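Local atomic coordinates of putative endonuclease/exonuclease/phosphatase family protein (Bacteroides thetaiotaomicron, PDB entry 3MPR), a protein that probably cleaves nucleic acid phosphodiester bonds as a metal-dependent nuclease of the DNase I-like endonuclease/exonuclease/phosphatase family. Residues L7-Y12 / F136-L141; K112-V117 / V152-L157; C122-F127 / L165-N170. All coordinates share one frame; numbering follows the deposited sequence.

Overall arrangement
Contact 1 is the core: strands 7-12 and 136-141 belong to different sheets and meet almost entirely through hydrophobic side chains, with no hydrogen bond between them. Contact 3 lies on the other side of the six-stranded sheet, where strand 122-127 packs on the loop leaving helix 148-164. It joins directly to contact 1 because strands 121-129 and 135-142 are neighbours, with F127 N and N140 N probably bonded to F136 O and S123 O. Contact 3's buried tryptophan and leucine give way to water and charge near the surface. Contact 2, partly buried and centred about 18 Å from the chain centre, touches neither: a loop tryptophan lies against the aliphatic part of a glutamate on the same helix.

Contact 1 of 3, residues L7-Y12 / F136-L141; sequences LTVASY and FLFFNL
L7 and F136, and one step further on V9 and F138, meet between the two sheets of the sandwich. The strand segments 7-12 and 136-141 run nearly parallel, 12° between their directions, with a closest axis approach of 9.4 Å. That is too far for backbone bonding, and no hydrogen bond crosses the gap; side chains fill it.

Traced outward from its backbone, F138 has its CB pointing at the opposite strand, and CG lies anti to the backbone N (chi1 -166°), which sends the ring forward past V9 instead of straight into it. Along that side of the ring, F138 CE2 does the touching: it lies 4.0 Å from V9 CG1 and 4.1 Å from V9 CB. The methyl CG1 is in the plane of the ring, at its edge, so the two side chains slide by one another in opposite directions and no face is used here. At the end of the ring, F138 CZ comes within 4.2 Å of A10 O, again close to the ring plane, a loose contact between ring edge and carbonyl.

The other pair is built differently. L7 and F136 approach head-on, and L7 CD1 lies over one face of the F136 ring, 4.2 Å from its centroid and shifted toward the rim. This is a CH-pi contact, with F136 CZ and L7 CD1 4.1 Å apart.

Around them, V9 also packs on V285 and L287 of strand 283-289, next to 5-13 in its own sheet. F138 touches I174 and T176 of strand 173-178 on one side of its strand and F127 of strand 121-129 on the other, so V9 and F138 sit deep in the alpha/beta sandwich of the DNase I-like fold.

Contact 2 of 3, residues K112-V117 / V152-L157; sequences KGWDAV and VESAFL
W114 sits at the second position of a type II' beta turn, G113 to A116, and reaches across to E153 on the outer helix 148-164. The turn is closed by A116 N bonded to G113 O at 2.8 Å. W114 itself takes a positive phi (42°), a value more often met with glycine at this place in such turns.

The indole lies with one face on E153. E153 CB stands 3.3 Å from the centroid of the six-membered ring, nearly on its normal, in a close CH-pi contact; the ring atom nearest to E153 CB is W114 CE2, at 3.4 Å. The glutamate chain bends at chi2 (-75°), which keeps it over the indole: E153 CG is 3.6 Å from W114 NE1, and the carboxylate beyond it is turned only 20° from the ring plane. E153 OE1 stays 4.1 Å from W114 NE1, so the contact rests on the aliphatic part of the glutamate. S154 OG approaches W114 CZ3 at 4.1 Å but bonds to A150 O, one turn back along the helix.

Next in the turn, D115 ties the loop to the start of the helix: its OD1 accepts from A150 N and its OD2 from K149 N. A loop held by its aspartate and tryptophan against the first turns of a helix is here part of the outer layer of the alpha/beta sandwich.

Contact 3 of 3, residues C122-F127 / L165-N170; sequences CSWGHF and LGRGKN
L165 meets W124 where helix 148-164 ends over the six-stranded sheet of the DNase I-like alpha/beta sandwich, just ahead of a type I' beta turn from G166 to K169. L165 CD1 lies over the indole face, 3.6 Å from the centroid of the five-membered ring in a CH-pi contact, and 3.4 Å from W124 CE2. The second methyl, L165 CD2, lies over the same face, at the rim of the benzo ring, 3.8 Å from W124 CZ2. The indole takes this place because CG of W124 stands between the backbone N and carbonyl carbon (chi1 61°). With an alanine here instead of the tryptophan, the surface both L165 methyls rest on is gone, and a gap would probably open between strand 121-129 and the end of the helix.

The backbone of L165 has its own link to the strand: a water donates to L165 O (2.8 Å) and is also hydrogen-bonded to H126 ND1 (2.8 Å). G166 then opens the turn, its O accepting from K169 N.

R167, with positive phi (52°), leaves the helical conformation and sends its side chain back toward the strand. L165 CD2 sits over one face of its guanidinium, toward the rim, while R167 NH2 passes W124 CH2 obliquely and makes a salt bridge to E97 OE2 on the neighbouring strand. G168 carries the turn round, also at positive phi, to K169, whose side chain heads back to the sheet. There, E135 OE1 is hydrogen-bonded to H126 NE2 and forms a long, weak ion pair with K169 NZ.

Contact 1 of 3, residues L7-Y12 / F136-L141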
ATOM      1  N   LEU A   7      -3.588  15.681   2.259  1.00 11.91           N
ATOM      2  CA  LEU A   7      -4.283  14.778   3.174  1.00 13.17           C
ATOM      3  C   LEU A   7      -4.353  13.362   2.604  1.00  9.95           C
ATOM      4  O   LEU A   7      -4.640  13.182   1.426  1.00 11.89           O
ATOM      5  CB  LEU A   7      -5.732  15.250   3.363  1.00 13.47           C
ATOM      6  CG  LEU A   7      -6.006  16.568   4.059  1.00 22.66           C
ATOM      7  CD1 LEU A   7      -7.495  16.865   4.010  1.00 30.71           C
ATOM      8  CD2 LEU A   7      -5.508  16.517   5.494  1.00 22.27           C
ATOM      9  N   THR A   8      -4.154  12.357   3.450  1.00  8.85           N
ATOM     10  CA  THR A   8      -4.468  10.993   3.046  1.00  7.71           C
ATOM     11  C   THR A   8      -5.702  10.547   3.807  1.00 10.51           C
ATOM     12  O   THR A   8      -5.695  10.525   5.035  1.00  9.72           O
ATOM     13  CB  THR A   8      -3.322  10.038   3.364  1.00 11.57           C
ATOM     14  OG1 THR A   8      -2.193  10.409   2.576  1.00 10.94           O
ATOM     15  CG2 THR A   8      -3.716   8.600   3.030  1.00  8.25           C
ATOM     16  N   VAL A   9      -6.759  10.206   3.082  1.00  7.90           N
ATOM     17  CA  VAL A   9      -8.002   9.800   3.724  1.00  6.95           C
ATOM     18  C   VAL A   9      -8.366   8.397   3.264  1.00  7.74           C
ATOM     19  O   VAL A   9      -7.814   7.903   2.280  1.00  8.36           O
ATOM     20  CB  VAL A   9      -9.152  10.782   3.429  1.00  5.08           C
ATOM     21  CG1 VAL A   9      -8.757  12.210   3.848  1.00  6.14           C
ATOM     22  CG2 VAL A   9      -9.545  10.743   1.944  1.00  4.89           C
ATOM     23  N   ALA A  10      -9.252   7.749   4.011  1.00  4.35           N
ATOM     24  CA  ALA A  10      -9.702   6.400   3.686  1.00  3.53           C
ATOM     25  C   ALA A  10     -11.135   6.171   4.145  1.00 10.63           C
ATOM     26  O   ALA A  10     -11.662   6.892   5.000  1.00  8.24           O
ATOM     27  CB  ALA A  10      -8.785   5.364   4.313  1.00  6.14           C
ATOM     28  N   SER A  11     -11.754   5.163   3.544  1.00 10.07           N
ATOM     29  CA  SER A  11     -13.046   4.659   3.971  1.00  9.50           C
ATOM     30  C   SER A  11     -12.855   3.156   4.141  1.00 12.47           C
ATOM     31  O   SER A  11     -12.323   2.486   3.257  1.00 10.76           O
ATOM     32  CB  SER A  11     -14.104   4.936   2.902  1.00  8.74           C
ATOM     33  OG  SER A  11     -15.386   4.476   3.334  1.00 10.13           O
ATOM     34  N   TYR A  12     -13.257   2.619   5.281  1.00  6.30           N
ATOM     35  CA  TYR A  12     -12.997   1.199   5.546  1.00  9.60           C
ATOM     36  C   TYR A  12     -14.099   0.623   6.405  1.00  8.64           C
ATOM     37  O   TYR A  12     -14.237   0.997   7.573  1.00 11.52           O
ATOM     38  CB  TYR A  12     -11.672   1.064   6.285  1.00  6.39           C
ATOM     39  CG  TYR A  12     -10.996  -0.294   6.200  1.00 10.19           C
ATOM     40  CD1 TYR A  12     -11.569  -1.352   5.511  1.00  8.56           C
ATOM     41  CD2 TYR A  12      -9.767  -0.502   6.813  1.00  9.15           C
ATOM     42  CE1 TYR A  12     -10.932  -2.590   5.434  1.00  8.28           C
ATOM     43  CE2 TYR A  12      -9.117  -1.742   6.742  1.00 11.25           C
ATOM     44  CZ  TYR A  12      -9.706  -2.777   6.057  1.00 12.87           C
ATOM     45  OH  TYR A  12      -9.061  -3.997   5.984  1.00 15.22           O
ATOM     46  N   PHE A 136     -11.999  21.924   7.018  1.00 11.44           N
ATOM     47  CA  PHE A 136     -12.828  21.125   6.109  1.00 12.29           C
ATOM     48  C   PHE A 136     -13.830  20.291   6.904  1.00 11.95           C
ATOM     49  O   PHE A 136     -13.660  20.086   8.106  1.00 11.03           O
ATOM     50  CB  PHE A 136     -11.961  20.202   5.223  1.00 13.60           C
ATOM     51  CG  PHE A 136     -11.158  19.182   6.000  1.00 11.74           C
ATOM     52  CD1 PHE A 136     -11.611  17.875   6.149  1.00 11.45           C
ATOM     53  CD2 PHE A 136      -9.943  19.532   6.575  1.00 10.57           C
ATOM     54  CE1 PHE A 136     -10.869  16.934   6.867  1.00 11.90           C
ATOM     55  CE2 PHE A 136      -9.203  18.612   7.288  1.00 11.61           C
ATOM     56  CZ  PHE A 136      -9.662  17.305   7.437  1.00 12.89           C
ATOM     57  N   LEU A 137     -14.883  19.838   6.232  1.00 10.11           N
ATOM     58  CA  LEU A 137     -15.844  18.921   6.827  1.00  9.56           C
ATOM     59  C   LEU A 137     -15.535  17.510   6.354  1.00 10.90           C
ATOM     60  O   LEU A 137     -15.182  17.301   5.197  1.00  8.62           O
ATOM     61  CB  LEU A 137     -17.271  19.276   6.403  1.00  7.72           C
ATOM     62  CG  LEU A 137     -17.784  20.631   6.894  1.00  9.49           C
ATOM     63  CD1 LEU A 137     -19.102  21.002   6.186  1.00 10.59           C
ATOM     64  CD2 LEU A 137     -17.956  20.570   8.410  1.00  8.02           C
ATOM     65  N   PHE A 138     -15.671  16.546   7.256  1.00  7.58           N
ATOM     66  CA  PHE A 138     -15.507  15.132   6.906  1.00 10.19           C
ATOM     67  C   PHE A 138     -16.759  14.395   7.376  1.00 12.35           C
ATOM     68  O   PHE A 138     -17.053  14.390   8.569  1.00 12.40           O
ATOM     69  CB  PHE A 138     -14.274  14.582   7.631  1.00 10.25           C
ATOM     70  CG  PHE A 138     -13.789  13.253   7.113  1.00  7.08           C
ATOM     71  CD1 PHE A 138     -14.450  12.077   7.443  1.00 11.41           C
ATOM     72  CD2 PHE A 138     -12.631  13.174   6.359  1.00 10.19           C
ATOM     73  CE1 PHE A 138     -13.991  10.849   6.982  1.00 11.38           C
ATOM     74  CE2 PHE A 138     -12.164  11.944   5.899  1.00  8.52           C
ATOM     75  CZ  PHE A 138     -12.844  10.788   6.204  1.00  7.86           C
ATOM     76  N   PHE A 139     -17.493  13.784   6.442  1.00  7.24           N
ATOM     77  CA  PHE A 139     -18.716  13.045   6.753  1.00  6.33           C
ATOM     78  C   PHE A 139     -18.485  11.568   6.512  1.00  8.41           C
ATOM     79  O   PHE A 139     -17.749  11.214   5.600  1.00 10.35           O
ATOM     80  CB  PHE A 139     -19.840  13.468   5.804  1.00 10.58           C
ATOM     81  CG  PHE A 139     -20.322  14.877   6.006  1.00 12.56           C
ATOM     82  CD1 PHE A 139     -19.667  15.939   5.424  1.00 12.69           C
ATOM     83  CD2 PHE A 139     -21.459  15.126   6.761  1.00 10.42           C
ATOM     84  CE1 PHE A 139     -20.134  17.242   5.605  1.00 12.82           C
ATOM     85  CE2 PHE A 139     -21.926  16.414   6.940  1.00 10.55           C
ATOM     86  CZ  PHE A 139     -21.266  17.466   6.362  1.00 10.54           C
ATOM     87  N   ASN A 140     -19.162  10.714   7.279  1.00  8.62           N
ATOM     88  CA  ASN A 140     -19.022   9.272   7.119  1.00  9.69           C
ATOM     89  C   ASN A 140     -20.355   8.593   7.421  1.00 11.99           C
ATOM     90  O   ASN A 140     -21.034   8.969   8.368  1.00 11.59           O
ATOM     91  CB  ASN A 140     -17.918   8.774   8.052  1.00  5.99           C
ATOM     92  CG  ASN A 140     -17.714   7.283   7.979  1.00  8.94           C
ATOM     93  OD1 ASN A 140     -17.615   6.707   6.893  1.00  9.76           O
ATOM     94  ND2 ASN A 140     -17.640   6.643   9.147  1.00  7.88           N
ATOM     95  N   LEU A 141     -20.741   7.608   6.613  1.00  6.61           N
ATOM     96  CA  LEU A 141     -22.046   6.975   6.797  1.00 12.41           C
ATOM     97  C   LEU A 141     -22.063   5.534   6.301  1.00 14.66           C
ATOM     98  O   LEU A 141     -21.100   5.049   5.709  1.00 11.62           O
ATOM     99  CB  LEU A 141     -23.155   7.786   6.092  1.00 10.38           C
ATOM    100  CG  LEU A 141     -23.054   8.025   4.573  1.00 10.42           C
ATOM    101  CD1 LEU A 141     -23.391   6.766   3.766  1.00  9.06           C
ATOM    102  CD2 LEU A 141     -23.983   9.149   4.154  1.00 11.21           C
TER

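Contact 2 of 3, residues K112-V117 / V152-L157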
ATOM      1  N   LYS A 112     -35.559   5.185  11.755  1.00 22.43           N
ATOM      2  CA  LYS A 112     -35.453   4.682  10.390  1.00 23.78           C
ATOM      3  C   LYS A 112     -35.951   5.764   9.454  1.00 23.16           C
ATOM      4  O   LYS A 112     -36.846   6.534   9.803  1.00 22.77           O
ATOM      5  CB  LYS A 112     -36.302   3.419  10.202  1.00 28.16           C
ATOM      6  CG  LYS A 112     -35.923   2.279  11.127  1.00 37.45           C
ATOM      7  CD  LYS A 112     -36.923   1.132  11.058  1.00 44.80           C
ATOM      8  CE  LYS A 112     -36.589   0.069  12.098  1.00 50.87           C
ATOM      9  NZ  LYS A 112     -37.544  -1.075  12.070  1.00 55.37           N
ATOM     10  N   GLY A 113     -35.391   5.822   8.257  1.00 13.47           N
ATOM     11  CA  GLY A 113     -35.815   6.838   7.310  1.00 13.94           C
ATOM     12  C   GLY A 113     -36.555   6.257   6.124  1.00 19.32           C
ATOM     13  O   GLY A 113     -36.190   5.192   5.617  1.00 19.78           O
ATOM     14  N   TRP A 114     -37.595   6.959   5.682  1.00 16.93           N
ATOM     15  CA  TRP A 114     -38.349   6.559   4.501  1.00 20.65           C
ATOM     16  C   TRP A 114     -38.597   5.045   4.483  1.00 20.23           C
ATOM     17  O   TRP A 114     -39.239   4.522   5.387  1.00 21.95           O
ATOM     18  CB  TRP A 114     -37.649   7.070   3.230  1.00 24.37           C
ATOM     19  CG  TRP A 114     -37.406   8.565   3.293  1.00 18.78           C
ATOM     20  CD1 TRP A 114     -38.279   9.549   2.931  1.00 18.79           C
ATOM     21  CD2 TRP A 114     -36.230   9.236   3.782  1.00 19.06           C
ATOM     22  NE1 TRP A 114     -37.716  10.788   3.145  1.00 18.33           N
ATOM     23  CE2 TRP A 114     -36.463  10.624   3.674  1.00 18.78           C
ATOM     24  CE3 TRP A 114     -35.004   8.796   4.298  1.00 17.07           C
ATOM     25  CZ2 TRP A 114     -35.521  11.576   4.066  1.00 14.61           C
ATOM     26  CZ3 TRP A 114     -34.065   9.740   4.677  1.00 18.42           C
ATOM     27  CH2 TRP A 114     -34.328  11.115   4.562  1.00 19.34           C
ATOM     28  N   ASP A 115     -38.068   4.344   3.485  1.00 22.71           N
ATOM     29  CA  ASP A 115     -38.332   2.907   3.331  1.00 21.15           C
ATOM     30  C   ASP A 115     -37.210   1.986   3.844  1.00 21.90           C
ATOM     31  O   ASP A 115     -37.147   0.799   3.491  1.00 20.68           O
ATOM     32  CB  ASP A 115     -38.669   2.589   1.866  1.00 19.95           C
ATOM     33  CG  ASP A 115     -37.522   2.922   0.912  1.00 23.81           C
ATOM     34  OD1 ASP A 115     -36.533   3.541   1.353  1.00 20.41           O
ATOM     35  OD2 ASP A 115     -37.610   2.567  -0.282  1.00 22.02           O
ATOM     36  N   ALA A 116     -36.338   2.520   4.690  1.00 19.61           N
ATOM     37  CA  ALA A 116     -35.210   1.741   5.205  1.00 19.17           C
ATOM     38  C   ALA A 116     -35.659   0.749   6.285  1.00 21.67           C
ATOM     39  O   ALA A 116     -36.699   0.946   6.911  1.00 20.51           O
ATOM     40  CB  ALA A 116     -34.129   2.673   5.742  1.00 16.46           C
ATOM     41  N   VAL A 117     -34.882  -0.311   6.503  1.00 20.84           N
ATOM     42  CA  VAL A 117     -35.222  -1.304   7.528  1.00 23.00           C
ATOM     43  C   VAL A 117     -34.481  -1.097   8.850  1.00 26.59           C
ATOM     44  O   VAL A 117     -34.958  -1.514   9.909  1.00 29.80           O
ATOM     45  CB  VAL A 117     -34.984  -2.745   7.038  1.00 26.47           C
ATOM     46  CG1 VAL A 117     -35.901  -3.060   5.864  1.00 29.03           C
ATOM     47  CG2 VAL A 117     -33.528  -2.936   6.652  1.00 26.64           C
ATOM     48  N   VAL A 152     -31.611   7.479  -1.738  1.00  9.95           N
ATOM     49  CA  VAL A 152     -31.673   8.684  -2.553  1.00  9.90           C
ATOM     50  C   VAL A 152     -31.914   9.912  -1.666  1.00 12.67           C
ATOM     51  O   VAL A 152     -31.200  10.917  -1.758  1.00 16.25           O
ATOM     52  CB  VAL A 152     -32.765   8.574  -3.639  1.00 14.17           C
ATOM     53  CG1 VAL A 152     -32.858   9.866  -4.436  1.00 14.63           C
ATOM     54  CG2 VAL A 152     -32.468   7.399  -4.568  1.00 14.03           C
ATOM     55  N   GLU A 153     -32.916   9.824  -0.797  1.00 16.49           N
ATOM     56  CA  GLU A 153     -33.207  10.924   0.119  1.00 16.74           C
ATOM     57  C   GLU A 153     -31.995  11.219   0.993  1.00 17.47           C
ATOM     58  O   GLU A 153     -31.678  12.382   1.271  1.00 17.10           O
ATOM     59  CB  GLU A 153     -34.416  10.590   0.988  1.00 15.95           C
ATOM     60  CG  GLU A 153     -35.714  10.439   0.191  1.00 19.87           C
ATOM     61  CD  GLU A 153     -36.292  11.780  -0.280  1.00 31.71           C
ATOM     62  OE1 GLU A 153     -35.832  12.849   0.185  1.00 25.80           O
ATOM     63  OE2 GLU A 153     -37.215  11.761  -1.123  1.00 38.60           O
ATOM     64  N   SER A 154     -31.319  10.166   1.433  1.00 14.62           N
ATOM     65  CA  SER A 154     -30.132  10.338   2.263  1.00  9.29           C
ATOM     66  C   SER A 154     -29.082  11.180   1.545  1.00  9.58           C
ATOM     67  O   SER A 154     -28.467  12.070   2.136  1.00 12.51           O
ATOM     68  CB  SER A 154     -29.551   8.982   2.673  1.00  9.73           C
ATOM     69  OG  SER A 154     -30.389   8.350   3.626  1.00 13.45           O
ATOM     70  N   ALA A 155     -28.875  10.893   0.265  1.00 10.07           N
ATOM     71  CA  ALA A 155     -27.856  11.602  -0.494  1.00 13.98           C
ATOM     72  C   ALA A 155     -28.110  13.101  -0.464  1.00 15.90           C
ATOM     73  O   ALA A 155     -27.184  13.899  -0.262  1.00 13.17           O
ATOM     74  CB  ALA A 155     -27.790  11.085  -1.924  1.00 16.55           C
ATOM     75  N   PHE A 156     -29.369  13.491  -0.636  1.00 14.91           N
ATOM     76  CA  PHE A 156     -29.700  14.917  -0.641  1.00 15.10           C
ATOM     77  C   PHE A 156     -29.687  15.562   0.744  1.00 11.61           C
ATOM     78  O   PHE A 156     -29.342  16.727   0.883  1.00 11.31           O
ATOM     79  CB  PHE A 156     -31.014  15.165  -1.389  1.00 21.74           C
ATOM     80  CG  PHE A 156     -30.900  14.907  -2.862  1.00 21.08           C
ATOM     81  CD1 PHE A 156     -30.134  15.744  -3.658  1.00 19.71           C
ATOM     82  CD2 PHE A 156     -31.510  13.809  -3.440  1.00 20.48           C
ATOM     83  CE1 PHE A 156     -30.001  15.504  -5.008  1.00 17.28           C
ATOM     84  CE2 PHE A 156     -31.377  13.559  -4.792  1.00 20.45           C
ATOM     85  CZ  PHE A 156     -30.627  14.408  -5.576  1.00 20.75           C
ATOM     86  N   LEU A 157     -30.030  14.792   1.771  1.00 12.08           N
ATOM     87  CA  LEU A 157     -29.931  15.283   3.146  1.00 13.96           C
ATOM     88  C   LEU A 157     -28.470  15.547   3.503  1.00 11.18           C
ATOM     89  O   LEU A 157     -28.132  16.544   4.138  1.00  9.15           O
ATOM     90  CB  LEU A 157     -30.529  14.267   4.112  1.00 13.90           C
ATOM     91  CG  LEU A 157     -30.203  14.442   5.599  1.00 14.57           C
ATOM     92  CD1 LEU A 157     -30.716  15.780   6.129  1.00 20.20           C
ATOM     93  CD2 LEU A 157     -30.784  13.279   6.410  1.00 13.43           C
TER

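Contact 3 of 3, residues C122-F127 / L165-N170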
ATOM      1  N   CYS A 122     -25.101   9.179  10.094  1.00 12.55           N
ATOM      2  CA  CYS A 122     -23.975   9.861   9.487  1.00  7.92           C
ATOM      3  C   CYS A 122     -23.293  10.661  10.587  1.00 10.97           C
ATOM      4  O   CYS A 122     -23.941  11.455  11.276  1.00  9.67           O
ATOM      5  CB  CYS A 122     -24.443  10.789   8.362  1.00  8.68           C
ATOM      6  SG  CYS A 122     -23.119  11.772   7.649  1.00 12.21           S
ATOM      7  N   SER A 123     -21.999  10.414  10.785  1.00  9.29           N
ATOM      8  CA  SER A 123     -21.215  11.163  11.752  1.00  7.13           C
ATOM      9  C   SER A 123     -20.257  12.079  11.002  1.00 13.42           C
ATOM     10  O   SER A 123     -19.791  11.752   9.911  1.00 12.47           O
ATOM     11  CB  SER A 123     -20.424  10.224  12.670  1.00  6.48           C
ATOM     12  OG  SER A 123     -21.290   9.370  13.390  1.00 10.21           O
ATOM     13  N   TRP A 124     -19.952  13.227  11.589  1.00 11.07           N
ATOM     14  CA  TRP A 124     -19.139  14.199  10.892  1.00  8.63           C
ATOM     15  C   TRP A 124     -18.285  14.972  11.869  1.00 10.55           C
ATOM     16  O   TRP A 124     -18.557  15.009  13.080  1.00 11.12           O
ATOM     17  CB  TRP A 124     -20.037  15.152  10.085  1.00  8.07           C
ATOM     18  CG  TRP A 124     -20.998  15.922  10.976  1.00 10.05           C
ATOM     19  CD1 TRP A 124     -22.246  15.538  11.370  1.00 15.14           C
ATOM     20  CD2 TRP A 124     -20.743  17.180  11.604  1.00  6.98           C
ATOM     21  NE1 TRP A 124     -22.794  16.496  12.204  1.00  8.56           N
ATOM     22  CE2 TRP A 124     -21.889  17.518  12.350  1.00  9.95           C
ATOM     23  CE3 TRP A 124     -19.660  18.067  11.589  1.00  7.94           C
ATOM     24  CZ2 TRP A 124     -21.974  18.695  13.092  1.00 12.05           C
ATOM     25  CZ3 TRP A 124     -19.744  19.236  12.314  1.00 13.26           C
ATOM     26  CH2 TRP A 124     -20.895  19.541  13.064  1.00 10.40           C
ATOM     27  N   GLY A 125     -17.236  15.578  11.337  1.00  9.99           N
ATOM     28  CA  GLY A 125     -16.423  16.495  12.096  1.00  7.51           C
ATOM     29  C   GLY A 125     -16.013  17.640  11.196  1.00 10.13           C
ATOM     30  O   GLY A 125     -15.765  17.447  10.009  1.00 12.24           O
ATOM     31  N   HIS A 126     -15.979  18.835  11.767  1.00  8.67           N
ATOM     32  CA  HIS A 126     -15.358  20.001  11.148  1.00  9.45           C
ATOM     33  C   HIS A 126     -13.934  20.039  11.690  1.00 12.08           C
ATOM     34  O   HIS A 126     -13.725  20.305  12.875  1.00 13.07           O
ATOM     35  CB  HIS A 126     -16.153  21.246  11.565  1.00  6.96           C
ATOM     36  CG  HIS A 126     -15.569  22.551  11.120  1.00 10.05           C
ATOM     37  ND1 HIS A 126     -16.275  23.734  11.203  1.00 12.83           N
ATOM     38  CD2 HIS A 126     -14.352  22.873  10.622  1.00 10.40           C
ATOM     39  CE1 HIS A 126     -15.519  24.727  10.768  1.00 15.99           C
ATOM     40  NE2 HIS A 126     -14.346  24.232  10.415  1.00 16.68           N
ATOM     41  N   PHE A 127     -12.958  19.733  10.838  1.00  7.43           N
ATOM     42  CA  PHE A 127     -11.562  19.644  11.266  1.00  6.85           C
ATOM     43  C   PHE A 127     -10.729  20.850  10.862  1.00  9.07           C
ATOM     44  O   PHE A 127     -11.045  21.527   9.889  1.00 12.94           O
ATOM     45  CB  PHE A 127     -10.903  18.390  10.676  1.00 10.70           C
ATOM     46  CG  PHE A 127     -11.432  17.115  11.241  1.00 12.90           C
ATOM     47  CD1 PHE A 127     -12.539  16.510  10.678  1.00  9.35           C
ATOM     48  CD2 PHE A 127     -10.822  16.521  12.338  1.00 13.17           C
ATOM     49  CE1 PHE A 127     -13.044  15.344  11.206  1.00  9.59           C
ATOM     50  CE2 PHE A 127     -11.329  15.341  12.880  1.00 13.41           C
ATOM     51  CZ  PHE A 127     -12.437  14.751  12.308  1.00 13.01           C
ATOM     52  N   LEU A 165     -23.653  22.916   7.766  1.00 10.53           N
ATOM     53  CA  LEU A 165     -22.547  22.797   8.723  1.00  9.69           C
ATOM     54  C   LEU A 165     -21.331  23.663   8.371  1.00 10.33           C
ATOM     55  O   LEU A 165     -20.352  23.700   9.106  1.00 15.40           O
ATOM     56  CB  LEU A 165     -22.155  21.319   8.904  1.00  7.07           C
ATOM     57  CG  LEU A 165     -23.355  20.497   9.397  1.00 11.64           C
ATOM     58  CD1 LEU A 165     -23.015  19.014   9.462  1.00 10.49           C
ATOM     59  CD2 LEU A 165     -23.834  21.010  10.765  1.00 12.85           C
ATOM     60  N   GLY A 166     -21.399  24.371   7.256  1.00 13.99           N
ATOM     61  CA  GLY A 166     -20.413  25.394   6.969  1.00 10.66           C
ATOM     62  C   GLY A 166     -20.596  26.596   7.888  1.00 17.85           C
ATOM     63  O   GLY A 166     -19.690  27.409   8.042  1.00 17.86           O
ATOM     64  N   ARG A 167     -21.768  26.697   8.513  1.00 19.04           N
ATOM     65  CA  ARG A 167     -22.096  27.826   9.386  1.00 18.90           C
ATOM     66  C   ARG A 167     -21.855  29.170   8.694  1.00 21.35           C
ATOM     67  O   ARG A 167     -21.235  30.068   9.255  1.00 25.69           O
ATOM     68  CB  ARG A 167     -21.309  27.768  10.695  1.00 16.12           C
ATOM     69  CG  ARG A 167     -21.321  26.407  11.380  1.00 19.99           C
ATOM     70  CD  ARG A 167     -22.722  26.004  11.812  1.00 19.85           C
ATOM     71  NE  ARG A 167     -22.707  24.803  12.651  1.00 17.83           N
ATOM     72  CZ  ARG A 167     -23.777  24.052  12.892  1.00 17.78           C
ATOM     73  NH1 ARG A 167     -24.954  24.378  12.363  1.00 14.33           N
ATOM     74  NH2 ARG A 167     -23.675  22.982  13.664  1.00 17.10           N
ATOM     75  N   GLY A 168     -22.342  29.297   7.469  1.00 19.17           N
ATOM     76  CA  GLY A 168     -22.238  30.553   6.755  1.00 29.80           C
ATOM     77  C   GLY A 168     -21.037  30.600   5.831  1.00 35.72           C
ATOM     78  O   GLY A 168     -20.942  31.481   4.978  1.00 41.07           O
ATOM     79  N   LYS A 169     -20.122  29.648   6.000  1.00 30.00           N
ATOM     80  CA  LYS A 169     -18.936  29.575   5.151  1.00 23.46           C
ATOM     81  C   LYS A 169     -19.016  28.399   4.196  1.00 24.46           C
ATOM     82  O   LYS A 169     -19.793  27.466   4.389  1.00 25.43           O
ATOM     83  CB  LYS A 169     -17.659  29.462   5.985  1.00 23.95           C
ATOM     84  CG  LYS A 169     -17.331  30.690   6.814  1.00 31.42           C
ATOM     85  CD  LYS A 169     -16.007  30.502   7.538  1.00 35.47           C
ATOM     86  CE  LYS A 169     -15.939  29.132   8.204  1.00 42.51           C
ATOM     87  NZ  LYS A 169     -14.699  28.914   9.014  1.00 45.68           N
ATOM     88  N   ASN A 170     -18.168  28.459   3.182  1.00 21.13           N
ATOM     89  CA  ASN A 170     -18.139  27.508   2.091  1.00 21.35           C
ATOM     90  C   ASN A 170     -17.078  26.432   2.357  1.00 19.94           C
ATOM     91  O   ASN A 170     -16.082  26.350   1.643  1.00 22.91           O
ATOM     92  CB  ASN A 170     -17.794  28.296   0.826  1.00 27.12           C
ATOM     93  CG  ASN A 170     -17.873  27.476  -0.422  1.00 35.52           C
ATOM     94  OD1 ASN A 170     -17.069  27.659  -1.344  1.00 35.33           O
ATOM     95  ND2 ASN A 170     -18.842  26.569  -0.477  1.00 38.59           N
TER
HETATM   96  O   HOH W   1     -19.013  23.065  11.469  1.00 16.92           O